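Local structure of O-phospho-L-seryl-tRNA:Cys-tRNA synthase (Methanocaldococcus jannaschii DSM 2661, 5X6B) at residues M130-K135 / D274-T279; G125-M130 / E155-N160; K109-D114 / I265-E270; E136-V141 / G191-L196. The protein probably converts O-phosphoseryl-tRNA(Cys) into cysteinyl-tRNA(Cys), using pyridoxal phosphate bound to a lysine as cofactor. All coordinates share one frame; numbering follows the deposited sequence.

Interaction 1: M130-K135 / D274-T279; sequences MHAICK and DKITKT
A132 and I133, where helix 122-132 gives out, lie against K275 and I276 of the short helix 273-276, with A132 and K275 closest in backbone, their CA atoms 5.8 Å apart. K275 is the side chain to follow. Its CB does most of the touching: it sits 3.5 Å from A132 O and 3.8 Å from I133 CD1, between a carbonyl and a methyl. From there CG leaves opposite the carbonyl carbon, the chain bends at chi2, and CD passes 4.0 Å from the same A132 O. Beyond CD the chain bends again at chi4, and NZ makes no contact with 130-135. The aliphatic root of the lysine therefore makes the contact, not its charge. The I133 side chain crosses that of K275 at about a right angle. With CG1 beside its own backbone N (chi1 -52°) and a second bend at chi2, I133 brings CD1 across to I276 CD1 at 4.0 Å. A132 adds its methyl, CB lying 3.6 Å from K275 O and more loosely beside I276 CD1. I276 is the buried member of the group and packs behind on F268 of strand 264-268, while A132 also touches E289. The preceding residue, H131, bonds through ND1 to E289 OE2. Two helix ends meeting through short apolar groups in this way, one leading into the sheet and the other following its antiparallel strand, belong to the large domain of a fold-type-I pyridoxal-phosphate enzyme.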
loop_
_atom_site.group_PDB
_atom_site.type_symbol
_atom_site.label_atom_id
_atom_site.label_comp_id
_atom_site.label_asym_id
_atom_site.label_seq_id
_atom_site.Cartn_x
_atom_site.Cartn_y
_atom_site.Cartn_z
ATOM N N MET B 130 16.237 9.286 17.364
ATOM C CA MET B 130 17.636 9.161 17.750
ATOM C C MET B 130 18.477 10.232 17.071
ATOM O O MET B 130 19.534 10.618 17.569
ATOM C CB MET B 130 18.180 7.778 17.390
ATOM C CG MET B 130 17.762 6.665 18.322
ATOM S SD MET B 130 18.542 5.114 17.834
ATOM C CE MET B 130 17.790 3.972 18.996
ATOM N N HIS B 131 17.995 10.707 15.928
ATOM C CA HIS B 131 18.753 11.638 15.106
ATOM C C HIS B 131 18.390 13.086 15.413
ATOM O O HIS B 131 19.214 13.987 15.250
ATOM C CB HIS B 131 18.516 11.334 13.625
ATOM C CG HIS B 131 19.380 12.126 12.695
ATOM N ND1 HIS B 131 18.986 13.337 12.167
ATOM C CD2 HIS B 131 20.612 11.877 12.196
ATOM C CE1 HIS B 131 19.944 13.804 11.386
ATOM N NE2 HIS B 131 20.942 12.938 11.386
ATOM N N ALA B 132 17.161 13.306 15.870
ATOM C CA ALA B 132 16.648 14.658 16.061
ATOM C C ALA B 132 16.517 15.063 17.530
ATOM O O ALA B 132 16.281 16.233 17.834
ATOM C CB ALA B 132 15.305 14.800 15.370
ATOM N N ILE B 133 16.657 14.103 18.437
ATOM C CA ILE B 133 16.516 14.387 19.864
ATOM C C ILE B 133 17.854 14.236 20.570
ATOM O O ILE B 133 18.306 15.140 21.265
ATOM C CB ILE B 133 15.473 13.464 20.530
ATOM C CG1 ILE B 133 14.153 13.514 19.756
ATOM C CG2 ILE B 133 15.266 13.844 21.988
ATOM C CD1 ILE B 133 13.581 14.909 19.610
ATOM N N CYS B 134 18.486 13.085 20.376
ATOM C CA CYS B 134 19.811 12.845 20.918
ATOM C C CYS B 134 20.869 13.622 20.147
ATOM O O CYS B 134 20.708 13.901 18.959
ATOM C CB CYS B 134 20.138 11.354 20.888
ATOM S SG CYS B 134 18.863 10.322 21.625
ATOM N N LYS B 135 21.946 13.979 20.838
ATOM C CA LYS B 135 23.123 14.533 20.187
ATOM C C LYS B 135 24.165 13.424 20.094
ATOM O O LYS B 135 24.180 12.524 20.931
ATOM C CB LYS B 135 23.653 15.748 20.950
ATOM C CG LYS B 135 23.400 17.080 20.245
ATOM C CD LYS B 135 23.661 16.975 18.741
ATOM C CE LYS B 135 23.519 18.324 18.043
ATOM N NZ LYS B 135 22.096 18.749 17.912
ATOM N N ASP B 274 8.820 20.307 17.829
ATOM C CA ASP B 274 9.702 21.235 17.120
ATOM C C ASP B 274 10.942 20.574 16.526
ATOM O O ASP B 274 11.464 21.025 15.506
ATOM C CB ASP B 274 10.136 22.366 18.055
ATOM C CG ASP B 274 8.993 23.294 18.422
ATOM O OD1 ASP B 274 7.959 23.279 17.719
ATOM O OD2 ASP B 274 9.136 24.045 19.411
ATOM N N LYS B 275 11.421 19.513 17.162
ATOM C CA LYS B 275 12.623 18.842 16.686
ATOM C C LYS B 275 12.293 17.738 15.688
ATOM O O LYS B 275 13.022 17.527 14.720
ATOM C CB LYS B 275 13.416 18.277 17.865
ATOM C CG LYS B 275 13.262 19.093 19.135
ATOM C CD LYS B 275 14.549 19.106 19.946
ATOM C CE LYS B 275 14.435 20.049 21.135
ATOM N NZ LYS B 275 15.049 19.472 22.361
ATOM N N ILE B 276 11.191 17.035 15.924
ATOM C CA ILE B 276 10.761 15.993 15.005
ATOM C C ILE B 276 10.290 16.627 13.705
ATOM O O ILE B 276 10.739 16.253 12.623
ATOM C CB ILE B 276 9.632 15.130 15.603
ATOM C CG1 ILE B 276 10.100 14.442 16.889
ATOM C CG2 ILE B 276 9.166 14.097 14.593
ATOM C CD1 ILE B 276 11.256 13.484 16.687
ATOM N N THR B 277 9.402 17.608 13.827
ATOM C CA THR B 277 8.812 18.264 12.668
ATOM C C THR B 277 9.617 19.484 12.219
ATOM O O THR B 277 9.074 20.394 11.586
ATOM C CB THR B 277 7.358 18.704 12.954
ATOM O OG1 THR B 277 7.347 19.708 13.976
ATOM C CG2 THR B 277 6.510 17.509 13.397
ATOM N N LYS B 278 10.906 19.503 12.547
ATOM C CA LYS B 278 11.766 20.610 12.143
ATOM C C LYS B 278 11.833 20.684 10.624
ATOM O O LYS B 278 12.027 19.674 9.946
ATOM C CB LYS B 278 13.170 20.472 12.729
ATOM C CG LYS B 278 14.206 21.326 12.015
ATOM C CD LYS B 278 15.503 21.409 12.795
ATOM C CE LYS B 278 16.520 22.272 12.068
ATOM N NZ LYS B 278 17.898 22.060 12.594
ATOM N N THR B 279 11.667 21.888 10.095
ATOM C CA THR B 279 11.554 22.075 8.660
ATOM C C THR B 279 12.891 22.433 8.011
ATOM O O THR B 279 13.811 22.912 8.677
ATOM C CB THR B 279 10.519 23.163 8.342
ATOM O OG1 THR B 279 10.911 24.395 8.962
ATOM C CG2 THR B 279 9.165 22.757 8.885
#

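Interaction 2: G125-M130 / E155-N160; sequences GKFIVM and ERAKLN
The Schellman motif that closes helix 148-156, with K158 as its C-prime residue, presents R156, A157 and L159 to F127 and M130 on helix 122-132. R156 lies across one face of the F127 ring. Its CD stands 3.9 Å from the ring centroid in a CH-pi contact, and CZ lies 4.7 Å from the centroid, 23° off the normal, as a cation-pi pair. Guanidinium and ring planes are only 19° apart. An extended arginine chain, its CG anti to the backbone N (chi1 -165°), reaches that far, and NE goes on to a salt bridge with E289 of the second subunit. A157 N approaches the ring at its edge. Further along the helix, M130 CB meets A157 CB at 3.7 Å and L159 CD1 at 3.8 Å, both from the same side. With an alanine in place of F127, R156 would probably lose the flat surface under its methylenes and be freer to swing, weakening its aim at E289 of the neighbour. F127 also meets R156 of the second subunit, and R156 meets F127 there, so this reciprocal aromatic-arginine packing belongs to the subunit interface between large domains of a fold-type-I dimer.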
loop_
_atom_site.group_PDB
_atom_site.type_symbol
_atom_site.label_atom_id
_atom_site.label_comp_id
_atom_site.label_asym_id
_atom_site.label_seq_id
_atom_site.Cartn_x
_atom_site.Cartn_y
_atom_site.Cartn_z
ATOM N N GLY B 125 11.301 5.270 12.446
ATOM C CA GLY B 125 10.771 6.040 13.556
ATOM C C GLY B 125 11.776 6.159 14.687
ATOM O O GLY B 125 11.904 7.214 15.310
ATOM N N LYS B 126 12.494 5.072 14.949
ATOM C CA LYS B 126 13.524 5.068 15.975
ATOM C C LYS B 126 14.677 5.960 15.559
ATOM O O LYS B 126 15.125 6.816 16.323
ATOM C CB LYS B 126 14.050 3.655 16.231
ATOM C CG LYS B 126 13.045 2.668 16.781
ATOM C CD LYS B 126 13.680 1.292 16.806
ATOM C CE LYS B 126 12.707 0.222 17.214
ATOM N NZ LYS B 126 13.351 -1.117 17.112
ATOM N N PHE B 127 15.159 5.738 14.340
ATOM C CA PHE B 127 16.276 6.500 13.812
ATOM C C PHE B 127 15.982 7.992 13.823
ATOM O O PHE B 127 16.859 8.797 14.129
ATOM C CB PHE B 127 16.625 6.057 12.395
ATOM C CG PHE B 127 17.708 6.881 11.766
ATOM C CD1 PHE B 127 19.003 6.839 12.265
ATOM C CD2 PHE B 127 17.434 7.706 10.690
ATOM C CE1 PHE B 127 20.006 7.602 11.698
ATOM C CE2 PHE B 127 18.429 8.469 10.116
ATOM C CZ PHE B 127 19.720 8.417 10.622
ATOM N N ILE B 128 14.743 8.351 13.505
ATOM C CA ILE B 128 14.336 9.750 13.475
ATOM C C ILE B 128 14.495 10.421 14.832
ATOM O O ILE B 128 15.098 11.491 14.926
ATOM C CB ILE B 128 12.880 9.904 13.000
ATOM C CG1 ILE B 128 12.810 9.747 11.482
ATOM C CG2 ILE B 128 12.330 11.265 13.387
ATOM C CD1 ILE B 128 11.413 9.639 10.953
ATOM N N VAL B 129 13.973 9.798 15.885
ATOM C CA VAL B 129 14.071 10.403 17.211
ATOM C C VAL B 129 15.510 10.335 17.734
ATOM O O VAL B 129 15.955 11.232 18.443
ATOM C CB VAL B 129 13.107 9.742 18.232
ATOM C CG1 VAL B 129 11.667 9.917 17.788
ATOM C CG2 VAL B 129 13.433 8.274 18.434
ATOM N N MET B 130 16.237 9.286 17.364
ATOM C CA MET B 130 17.636 9.161 17.750
ATOM C C MET B 130 18.477 10.232 17.071
ATOM O O MET B 130 19.534 10.618 17.569
ATOM C CB MET B 130 18.180 7.778 17.390
ATOM C CG MET B 130 17.762 6.665 18.322
ATOM S SD MET B 130 18.542 5.114 17.834
ATOM C CE MET B 130 17.790 3.972 18.996
ATOM N N GLU B 155 23.538 2.975 16.068
ATOM C CA GLU B 155 24.827 3.054 15.404
ATOM C C GLU B 155 24.762 4.041 14.239
ATOM O O GLU B 155 25.715 4.774 13.985
ATOM C CB GLU B 155 25.265 1.667 14.928
ATOM C CG GLU B 155 26.702 1.594 14.440
ATOM C CD GLU B 155 27.182 0.163 14.262
ATOM O OE1 GLU B 155 26.465 -0.762 14.701
ATOM O OE2 GLU B 155 28.276 -0.036 13.690
ATOM N N ARG B 156 23.626 4.079 13.549
ATOM C CA ARG B 156 23.461 5.003 12.433
ATOM C C ARG B 156 23.342 6.438 12.931
ATOM O O ARG B 156 23.795 7.371 12.270
ATOM C CB ARG B 156 22.236 4.644 11.591
ATOM C CG ARG B 156 22.235 5.329 10.233
ATOM C CD ARG B 156 20.996 5.021 9.411
ATOM N NE ARG B 156 21.108 5.566 8.059
ATOM C CZ ARG B 156 20.112 5.611 7.179
ATOM N NH1 ARG B 156 18.910 5.154 7.508
ATOM N NH2 ARG B 156 20.314 6.123 5.974
ATOM N N ALA B 157 22.733 6.615 14.098
ATOM C CA ALA B 157 22.613 7.941 14.686
ATOM C C ALA B 157 23.868 8.271 15.490
ATOM O O ALA B 157 23.912 9.276 16.207
ATOM C CB ALA B 157 21.377 8.036 15.560
ATOM N N LYS B 158 24.883 7.418 15.351
ATOM C CA LYS B 158 26.156 7.586 16.042
ATOM C C LYS B 158 25.938 7.764 17.539
ATOM O O LYS B 158 26.453 8.698 18.150
ATOM C CB LYS B 158 26.926 8.775 15.462
ATOM C CG LYS B 158 27.294 8.598 13.998
ATOM C CD LYS B 158 28.003 9.822 13.453
ATOM C CE LYS B 158 28.563 9.561 12.064
ATOM N NZ LYS B 158 27.506 9.169 11.095
ATOM N N LEU B 159 25.147 6.864 18.110
ATOM C CA LEU B 159 24.864 6.876 19.535
ATOM C C LEU B 159 25.432 5.629 20.189
ATOM O O LEU B 159 25.650 4.614 19.524
ATOM C CB LEU B 159 23.360 6.962 19.790
ATOM C CG LEU B 159 22.674 8.235 19.298
ATOM C CD1 LEU B 159 21.191 8.204 19.632
ATOM C CD2 LEU B 159 23.338 9.461 19.899
ATOM N N ASN B 160 25.674 5.716 21.491
ATOM C CA ASN B 160 26.134 4.572 22.262
ATOM C C ASN B 160 24.954 3.852 22.904
ATOM O O ASN B 160 23.882 4.437 23.081
ATOM C CB ASN B 160 27.142 5.012 23.320
ATOM C CG ASN B 160 28.420 5.551 22.714
ATOM O OD1 ASN B 160 29.322 4.790 22.366
ATOM N ND2 ASN B 160 28.504 6.871 22.579
#

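Interaction 3: K109-D114 / I265-E270; sequences KFLNMD and ILAFSE
The backbones of 111-114 and 267-270 run in nearly the same direction, 26° apart, and come closest at D114 and S269, whose CA atoms are 4.8 Å from each other. The one hydrogen bond between them is made by the D114 carboxylate: E270 N donates to OD2 at 3.1 Å with a nearly straight angle of 171°. It arrives on the anti side of that oxygen, slightly out of the carboxylate plane. The other oxygen, OD1, is held by a salt bridge to K242, so each carboxylate oxygen has its own partner and the rotation of the group is likely to be fixed. D114 CB meanwhile rests 3.6 Å from F268 O. Just before this, helix 100-111 closes in a Schellman motif, with N112 at positive phi, and the chain passes on to strand 115-119, one of the two outermost strands within this chain of the seven-stranded mixed sheet. Strand 264-268 is its antiparallel neighbour, the reversed strand that marks the large domain of fold-type-I enzymes. Inward from the aspartate the contact turns apolar. M113 lays both CB and CG on the methyl of A267, CG lying 3.8 Å from A267 CB. Bends at chi2 (-72°) and chi3 then fold its chain along the strand, bringing CE to 3.8 Å from F268 CA. L111 adds CD1, 4.0 Å from A267 CB. F268 turns its CB away from this contact, and its ring touches S273. L111 also touches V234, and M113 touches I249 of strand 248-252.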
loop_
_atom_site.group_PDB
_atom_site.type_symbol
_atom_site.label_atom_id
_atom_site.label_comp_id
_atom_site.label_asym_id
_atom_site.label_seq_id
_atom_site.Cartn_x
_atom_site.Cartn_y
_atom_site.Cartn_z
ATOM N N LYS B 109 -5.173 10.061 18.475
ATOM C CA LYS B 109 -6.165 9.790 19.513
ATOM C C LYS B 109 -6.130 8.318 19.894
ATOM O O LYS B 109 -6.184 7.966 21.072
ATOM C CB LYS B 109 -7.571 10.169 19.047
ATOM C CG LYS B 109 -7.802 11.650 18.809
ATOM C CD LYS B 109 -9.260 11.901 18.436
ATOM C CE LYS B 109 -9.531 13.376 18.182
ATOM N NZ LYS B 109 -10.950 13.624 17.794
ATOM N N PHE B 110 -6.033 7.469 18.874
ATOM C CA PHE B 110 -6.021 6.021 19.040
ATOM C C PHE B 110 -4.892 5.573 19.956
ATOM O O PHE B 110 -5.033 4.597 20.690
ATOM C CB PHE B 110 -5.900 5.346 17.670
ATOM C CG PHE B 110 -5.850 3.844 17.724
ATOM C CD1 PHE B 110 -6.953 3.112 18.134
ATOM C CD2 PHE B 110 -4.709 3.163 17.328
ATOM C CE1 PHE B 110 -6.915 1.731 18.172
ATOM C CE2 PHE B 110 -4.664 1.780 17.360
ATOM C CZ PHE B 110 -5.769 1.064 17.784
ATOM N N LEU B 111 -3.779 6.298 19.913
ATOM C CA LEU B 111 -2.625 5.988 20.747
ATOM C C LEU B 111 -2.571 6.892 21.971
ATOM O O LEU B 111 -1.686 6.753 22.819
ATOM C CB LEU B 111 -1.334 6.134 19.944
ATOM C CG LEU B 111 -1.206 5.246 18.713
ATOM C CD1 LEU B 111 0.161 5.427 18.075
ATOM C CD2 LEU B 111 -1.447 3.799 19.092
ATOM N N ASN B 112 -3.524 7.817 22.047
ATOM C CA ASN B 112 -3.551 8.834 23.089
ATOM C C ASN B 112 -2.219 9.576 23.179
ATOM O O ASN B 112 -1.630 9.690 24.250
ATOM C CB ASN B 112 -3.907 8.213 24.441
ATOM C CG ASN B 112 -4.420 9.236 25.432
ATOM O OD1 ASN B 112 -4.970 10.267 25.045
ATOM N ND2 ASN B 112 -4.241 8.958 26.717
ATOM N N MET B 113 -1.742 10.050 22.033
ATOM C CA MET B 113 -0.546 10.880 21.970
ATOM C C MET B 113 -0.907 12.214 21.323
ATOM O O MET B 113 -1.964 12.343 20.709
ATOM C CB MET B 113 0.572 10.179 21.192
ATOM C CG MET B 113 1.057 8.881 21.823
ATOM S SD MET B 113 2.032 9.115 23.327
ATOM C CE MET B 113 3.508 9.877 22.671
ATOM N N ASP B 114 -0.036 13.206 21.475
ATOM C CA ASP B 114 -0.318 14.547 20.975
ATOM C C ASP B 114 -0.246 14.620 19.454
ATOM O O ASP B 114 -1.120 15.201 18.811
ATOM C CB ASP B 114 0.654 15.563 21.585
ATOM C CG ASP B 114 0.379 15.830 23.054
ATOM O OD1 ASP B 114 -0.791 15.707 23.480
ATOM O OD2 ASP B 114 1.339 16.168 23.782
ATOM N N ILE B 265 4.255 4.207 12.113
ATOM C CA ILE B 265 3.811 5.456 12.716
ATOM C C ILE B 265 4.793 5.896 13.786
ATOM O O ILE B 265 5.307 5.072 14.543
ATOM C CB ILE B 265 2.399 5.320 13.329
ATOM C CG1 ILE B 265 1.366 5.068 12.236
ATOM C CG2 ILE B 265 2.012 6.574 14.102
ATOM C CD1 ILE B 265 1.237 6.213 11.261
ATOM N N LEU B 266 5.079 7.194 13.824
ATOM C CA LEU B 266 5.811 7.780 14.935
ATOM C C LEU B 266 4.888 8.754 15.644
ATOM O O LEU B 266 4.473 9.757 15.067
ATOM C CB LEU B 266 7.083 8.484 14.461
ATOM C CG LEU B 266 7.880 9.267 15.514
ATOM C CD1 LEU B 266 8.289 8.370 16.675
ATOM C CD2 LEU B 266 9.107 9.920 14.892
ATOM N N ALA B 267 4.542 8.438 16.886
ATOM C CA ALA B 267 3.715 9.329 17.685
ATOM C C ALA B 267 4.585 10.009 18.727
ATOM O O ALA B 267 5.542 9.416 19.223
ATOM C CB ALA B 267 2.577 8.569 18.341
ATOM N N PHE B 268 4.259 11.255 19.056
ATOM C CA PHE B 268 5.098 12.031 19.962
ATOM C C PHE B 268 4.352 13.194 20.610
ATOM O O PHE B 268 3.346 13.677 20.088
ATOM C CB PHE B 268 6.337 12.551 19.221
ATOM C CG PHE B 268 6.021 13.341 17.975
ATOM C CD1 PHE B 268 5.844 14.715 18.035
ATOM C CD2 PHE B 268 5.915 12.711 16.745
ATOM C CE1 PHE B 268 5.560 15.444 16.894
ATOM C CE2 PHE B 268 5.627 13.435 15.600
ATOM C CZ PHE B 268 5.450 14.803 15.676
ATOM N N SER B 269 4.865 13.639 21.754
ATOM C CA SER B 269 4.267 14.741 22.498
ATOM C C SER B 269 4.593 16.089 21.864
ATOM O O SER B 269 5.618 16.232 21.191
ATOM C CB SER B 269 4.754 14.726 23.947
ATOM O OG SER B 269 6.158 14.921 24.011
ATOM N N GLU B 270 3.726 17.073 22.097
ATOM C CA GLU B 270 3.938 18.433 21.605
ATOM C C GLU B 270 5.296 18.990 22.033
ATOM O O GLU B 270 5.896 19.801 21.325
ATOM C CB GLU B 270 2.816 19.354 22.096
ATOM C CG GLU B 270 2.963 20.821 21.691
ATOM C CD GLU B 270 2.794 21.053 20.196
ATOM O OE1 GLU B 270 2.370 20.117 19.485
ATOM O OE2 GLU B 270 3.081 22.177 19.730
#

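Interaction 4: E136-V141 / G191-L196; sequences EGDYVV and GKNVGL
L196 O receives V141 N at 2.9 Å, nearly straight at 164°, and also takes a CA-H...O contact from V140 CA at 3.4 Å. Y139 O is shared in the same way between a hydrogen bond from G195 N at 3.1 Å and a CA-H...O contact from V194. Y139 N donates back to N193 O at 2.8 Å. The strands are parallel neighbours, but the register slips by one between the Y139-V194 and V140-L196 bridges: a beta bulge, with G195 as the extra residue. Beside it N193 ND2 reaches D138 OD1 at 3.1 Å in a bent bond (140°), coming from above the carboxylate plane, with the amide turned 88° to it. OD2 of D138 takes K135 N. An alanine at D138 would probably leave both N193 ND2 and K135 N without this acceptor and set the asparagine amide free to turn. On the side of Y139, V141 CG2 packs on V194 CG1 at 3.7 Å, and helix 179-188 covers V141 and V194. K192 CG rests obliquely by the Y139 ring. The chemistry implies the starts of two strands fixed mainly by backbone bonds, with one carboxylate joining N193, just before the bulge, to the backbone of K135.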
loop_
_atom_site.group_PDB
_atom_site.type_symbol
_atom_site.label_atom_id
_atom_site.label_comp_id
_atom_site.label_asym_id
_atom_site.label_seq_id
_atom_site.Cartn_x
_atom_site.Cartn_y
_atom_site.Cartn_z
ATOM N N GLU B 136 25.020 13.478 19.074
ATOM C CA GLU B 136 25.930 12.368 18.780
ATOM C C GLU B 136 26.817 12.008 19.968
ATOM O O GLU B 136 27.331 12.882 20.666
ATOM C CB GLU B 136 26.804 12.689 17.559
ATOM C CG GLU B 136 27.011 14.174 17.273
ATOM C CD GLU B 136 27.619 14.418 15.895
ATOM O OE1 GLU B 136 28.091 13.444 15.271
ATOM O OE2 GLU B 136 27.626 15.579 15.433
ATOM N N GLY B 137 26.993 10.712 20.191
ATOM C CA GLY B 137 27.795 10.242 21.304
ATOM C C GLY B 137 26.967 9.908 22.530
ATOM O O GLY B 137 27.454 9.245 23.447
ATOM N N ASP B 138 25.716 10.363 22.549
ATOM C CA ASP B 138 24.812 10.055 23.657
ATOM C C ASP B 138 24.602 8.554 23.819
ATOM O O ASP B 138 24.870 7.765 22.911
ATOM C CB ASP B 138 23.455 10.735 23.467
ATOM C CG ASP B 138 23.481 12.208 23.826
ATOM O OD1 ASP B 138 24.512 12.674 24.355
ATOM O OD2 ASP B 138 22.463 12.895 23.584
ATOM N N TYR B 139 24.126 8.168 24.993
ATOM C CA TYR B 139 23.841 6.771 25.258
ATOM C C TYR B 139 22.346 6.517 25.155
ATOM O O TYR B 139 21.535 7.287 25.677
ATOM C CB TYR B 139 24.369 6.358 26.637
ATOM C CG TYR B 139 25.767 5.775 26.608
ATOM C CD1 TYR B 139 25.968 4.400 26.635
ATOM C CD2 TYR B 139 26.886 6.596 26.545
ATOM C CE1 TYR B 139 27.240 3.859 26.606
ATOM C CE2 TYR B 139 28.165 6.060 26.509
ATOM C CZ TYR B 139 28.335 4.693 26.544
ATOM O OH TYR B 139 29.604 4.160 26.511
ATOM N N VAL B 140 21.991 5.452 24.444
ATOM C CA VAL B 140 20.618 4.969 24.413
ATOM C C VAL B 140 20.479 3.817 25.396
ATOM O O VAL B 140 21.190 2.815 25.297
ATOM C CB VAL B 140 20.194 4.501 23.002
ATOM C CG1 VAL B 140 18.868 3.758 23.061
ATOM C CG2 VAL B 140 20.098 5.682 22.058
ATOM N N VAL B 141 19.572 3.964 26.355
ATOM C CA VAL B 141 19.346 2.908 27.335
ATOM C C VAL B 141 18.132 2.073 26.929
ATOM O O VAL B 141 17.011 2.579 26.877
ATOM C CB VAL B 141 19.150 3.486 28.751
ATOM C CG1 VAL B 141 18.862 2.376 29.745
ATOM C CG2 VAL B 141 20.386 4.270 29.174
ATOM N N GLY B 191 30.066 10.361 33.844
ATOM C CA GLY B 191 30.138 11.547 33.009
ATOM C C GLY B 191 29.492 11.383 31.645
ATOM O O GLY B 191 29.414 12.336 30.866
ATOM N N LYS B 192 29.033 10.170 31.354
ATOM C CA LYS B 192 28.325 9.891 30.111
ATOM C C LYS B 192 26.921 10.492 30.136
ATOM O O LYS B 192 26.303 10.616 31.197
ATOM C CB LYS B 192 28.244 8.383 29.863
ATOM C CG LYS B 192 29.397 7.811 29.056
ATOM C CD LYS B 192 30.689 7.740 29.840
ATOM C CE LYS B 192 31.793 7.131 28.992
ATOM N NZ LYS B 192 33.123 7.206 29.658
ATOM N N ASN B 193 26.422 10.875 28.967
ATOM C CA ASN B 193 25.068 11.401 28.870
ATOM C C ASN B 193 24.094 10.377 28.289
ATOM O O ASN B 193 24.439 9.619 27.382
ATOM C CB ASN B 193 25.046 12.676 28.026
ATOM C CG ASN B 193 23.692 13.360 28.044
ATOM O OD1 ASN B 193 22.977 13.324 29.048
ATOM N ND2 ASN B 193 23.325 13.978 26.926
ATOM N N VAL B 194 22.879 10.357 28.827
ATOM C CA VAL B 194 21.825 9.490 28.315
ATOM C C VAL B 194 20.782 10.327 27.593
ATOM O O VAL B 194 20.042 11.091 28.218
ATOM C CB VAL B 194 21.150 8.683 29.435
ATOM C CG1 VAL B 194 19.957 7.912 28.887
ATOM C CG2 VAL B 194 22.152 7.737 30.079
ATOM N N GLY B 195 20.732 10.183 26.273
ATOM C CA GLY B 195 19.833 10.976 25.458
ATOM C C GLY B 195 18.451 10.370 25.320
ATOM O O GLY B 195 17.468 11.087 25.126
ATOM N N LEU B 196 18.369 9.049 25.429
ATOM C CA LEU B 196 17.110 8.364 25.187
ATOM C C LEU B 196 16.946 7.063 25.972
ATOM O O LEU B 196 17.857 6.229 26.033
ATOM C CB LEU B 196 16.965 8.074 23.690
ATOM C CG LEU B 196 15.634 7.473 23.230
ATOM C CD1 LEU B 196 14.495 8.437 23.509
ATOM C CD2 LEU B 196 15.694 7.117 21.755
#

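In the fold
Helix 122-132 ties the set together. Interactions 1 and 2 share M130, and their centres are 10 Å apart. I276 of interaction 1 reaches V129 of interaction 2, and also F268 and L266 of interaction 3. Interaction 2 joins interaction 4 through N160, which probably bonds through its backbone to D138 and V140, while C134 and M130 connect interactions 1 and 4 at L196. Interactions 3 and 4 do not touch, with centres 24 Å apart, though both reach the same seven-stranded sheet. K255, the lysine carrying pyridoxal phosphate, falls between strands 248-252 and 264-268 along the chain. Interaction 1 comes nearest the bound nucleic acid, its nearest atom about 11 Å away, against about 27 Å for interaction 4.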